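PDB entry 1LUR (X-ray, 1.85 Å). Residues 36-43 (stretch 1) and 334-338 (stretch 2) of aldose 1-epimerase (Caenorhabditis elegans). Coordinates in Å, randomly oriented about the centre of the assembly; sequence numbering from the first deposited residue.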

# COMPACT_ATOMS: atom_id res chain seq x y z
N LYS A 36 12.57 0.30 5.21
CA LYS A 36 13.57 0.05 4.17
C LYS A 36 13.44 -1.36 3.65
O LYS A 36 12.85 -2.23 4.29
CB LYS A 36 14.98 0.19 4.73
CG LYS A 36 15.26 1.41 5.58
CD LYS A 36 16.61 1.24 6.30
CE LYS A 36 17.72 0.85 5.32
NZ LYS A 36 19.02 0.62 6.01
N LEU A 37 14.02 -1.59 2.47
CA LEU A 37 14.02 -2.88 1.81
C LEU A 37 15.21 -2.89 0.85
O LEU A 37 15.14 -2.35 -0.25
CB LEU A 37 12.72 -3.11 1.04
CG LEU A 37 12.47 -4.55 0.59
CD1 LEU A 37 11.02 -4.72 0.24
CD2 LEU A 37 13.35 -4.91 -0.59
N THR A 38 16.31 -3.50 1.29
CA THR A 38 17.52 -3.58 0.48
C THR A 38 17.65 -4.89 -0.28
O THR A 38 17.31 -5.96 0.24
CB THR A 38 18.76 -3.39 1.37
OG1 THR A 38 18.79 -4.41 2.37
CG2 THR A 38 18.72 -2.03 2.05
N PHE A 39 18.15 -4.81 -1.51
CA PHE A 39 18.33 -5.98 -2.36
C PHE A 39 19.42 -5.67 -3.38
O PHE A 39 19.39 -4.62 -4.03
CB PHE A 39 17.02 -6.30 -3.08
CG PHE A 39 16.99 -7.65 -3.73
CD1 PHE A 39 17.00 -8.81 -2.96
CD2 PHE A 39 16.93 -7.77 -5.12
CE1 PHE A 39 16.93 -10.06 -3.56
CE2 PHE A 39 16.86 -9.02 -5.73
CZ PHE A 39 16.86 -10.17 -4.95
N PRO A 40 20.39 -6.58 -3.55
CA PRO A 40 21.47 -6.33 -4.51
C PRO A 40 21.00 -6.24 -5.96
O PRO A 40 20.14 -7.01 -6.40
CB PRO A 40 22.41 -7.51 -4.28
CG PRO A 40 21.46 -8.61 -3.89
CD PRO A 40 20.52 -7.91 -2.93
N ASP A 41 21.57 -5.29 -6.71
CA ASP A 41 21.20 -5.11 -8.11
C ASP A 41 21.98 -6.09 -8.99
O ASP A 41 22.65 -6.99 -8.48
CB ASP A 41 21.49 -3.68 -8.57
CG ASP A 41 22.94 -3.28 -8.35
OD1 ASP A 41 23.83 -4.14 -8.49
OD2 ASP A 41 23.19 -2.10 -8.03
N LYS A 42 21.87 -5.92 -10.30
CA LYS A 42 22.57 -6.79 -11.25
C LYS A 42 24.08 -6.73 -11.05
O LYS A 42 24.79 -7.67 -11.38
CB LYS A 42 22.22 -6.39 -12.68
CG LYS A 42 22.74 -5.01 -13.08
CD LYS A 42 22.31 -4.66 -14.50
CE LYS A 42 22.85 -3.30 -14.91
NZ LYS A 42 22.37 -2.91 -16.27
N ASN A 43 24.56 -5.60 -10.53
CA ASN A 43 25.98 -5.41 -10.30
C ASN A 43 26.34 -5.84 -8.88
O ASN A 43 27.42 -5.55 -8.38
CB ASN A 43 26.37 -3.95 -10.51
CG ASN A 43 25.90 -3.40 -11.85
OD1 ASN A 43 26.13 -4.00 -12.90
ND2 ASN A 43 25.24 -2.24 -11.81
N THR A 334 8.00 -10.59 -4.68
CA THR A 334 9.14 -11.44 -5.02
C THR A 334 10.17 -10.57 -5.72
O THR A 334 9.86 -9.90 -6.71
CB THR A 334 8.74 -12.59 -5.97
OG1 THR A 334 7.78 -13.43 -5.33
CG2 THR A 334 9.97 -13.42 -6.33
N PHE A 335 11.40 -10.59 -5.21
CA PHE A 335 12.48 -9.80 -5.79
C PHE A 335 13.41 -10.70 -6.58
O PHE A 335 13.79 -11.78 -6.12
CB PHE A 335 13.24 -9.07 -4.69
CG PHE A 335 12.36 -8.19 -3.84
CD1 PHE A 335 11.77 -8.68 -2.68
CD2 PHE A 335 12.09 -6.88 -4.23
CE1 PHE A 335 10.91 -7.89 -1.93
CE2 PHE A 335 11.22 -6.08 -3.49
CZ PHE A 335 10.63 -6.59 -2.33
N SER A 336 13.78 -10.26 -7.78
CA SER A 336 14.67 -11.02 -8.64
C SER A 336 15.41 -10.09 -9.60
O SER A 336 15.46 -8.88 -9.39
CB SER A 336 13.86 -12.02 -9.46
OG SER A 336 12.97 -11.35 -10.33
N HIS A 337 15.99 -10.67 -10.64
CA HIS A 337 16.72 -9.89 -11.63
C HIS A 337 16.23 -10.20 -13.04
O HIS A 337 15.87 -11.33 -13.35
CB HIS A 337 18.22 -10.16 -11.53
CG HIS A 337 18.82 -9.78 -10.21
ND1 HIS A 337 18.73 -10.57 -9.09
CD2 HIS A 337 19.51 -8.67 -9.83
CE1 HIS A 337 19.33 -9.98 -8.07
NE2 HIS A 337 19.81 -8.82 -8.50
N VAL A 338 16.22 -9.17 -13.88
CA VAL A 338 15.77 -9.32 -15.26
C VAL A 338 16.94 -9.83 -16.12
O VAL A 338 17.78 -9.05 -16.57
CB VAL A 338 15.25 -7.97 -15.81
CG1 VAL A 338 16.27 -6.87 -15.55
CG2 VAL A 338 14.97 -8.09 -17.30

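Two strands from opposite ends of the chain pack through their side chains rather than their backbones, in a small, mostly apolar contact built on aromatic rings and closed at one end by a hydrogen bond from a histidine to a main-chain carbonyl. The strands, 36-40 and 334-337, run in roughly the same direction, with 27° between their N-to-C directions and 8.5 Å between their axes at closest approach. That spacing is too wide for the ladder of main-chain hydrogen bonds that joins neighbours in a sheet, and none crosses here. It suits layers of side chains instead: the CA atoms of Phe39 and Phe335 lie 7.8 Å apart, leaving room for a ring between them.

The first rule is alternation. On one strand Leu37 and Phe39 point toward the partner, while Lys36 and Thr38 make no contact with it; on the other, Phe335 and His337 point toward, and Ser336 between them points away. Each strand thus offers a two-residue stripe, and the stripes pair in sequence, with Leu37 against Phe335, Phe39 against both Phe335 and His337, and His337 reaching on to the loop after the first strand.

At the Leu37 end, the leucine lies over one face of the Phe335 ring. Its CD2 is 4.0 Å from the ring centroid and 25° off the normal, a CH-pi contact, while Leu37 CD1 comes within 3.2 Å of Phe335 CZ, which is very tight for two carbons. Phe335 then repeats the motif in the other direction, using its own CB: this atom sits 3.7 Å from the centroid of the Phe39 ring and just 9° off the normal, almost directly over the face. One residue therefore serves at both ends, its ring receiving a methyl and its CB covering the next ring. The two phenylalanine rings themselves meet obliquely, with planes at 42° and centroids 5.8 Å apart, so the close fit comes from aliphatic carbon on aromatic face rather than from ring stacking.

Phe39 also borders His337, with Phe39 CE2 3.5 Å from His337 CE1. Their planes are near parallel, at 28°, but the rings are slid apart, with centroids 5.4 Å from each other, and barely overlap.

His337 supplies the polar element. Its NE2 donates a hydrogen bond to Pro40 O at 2.8 Å, with an N-H...O angle of 142°, and the acceptor lies near the plane of the imidazole, where the N-H is directed. A proline has no amide hydrogen to give, but its carbonyl remains a good acceptor. Beyond it, Lys42 N approaches the edge of the same ring, 3.7 Å from His337 CD2, as the loop passes by; the end of the Lys42 side chain leads away and bonds elsewhere in the structure. The design reads simply: alternate the residues, cover aromatic faces with aliphatic carbon, and let a partly exposed histidine tie the strand's end to its neighbour.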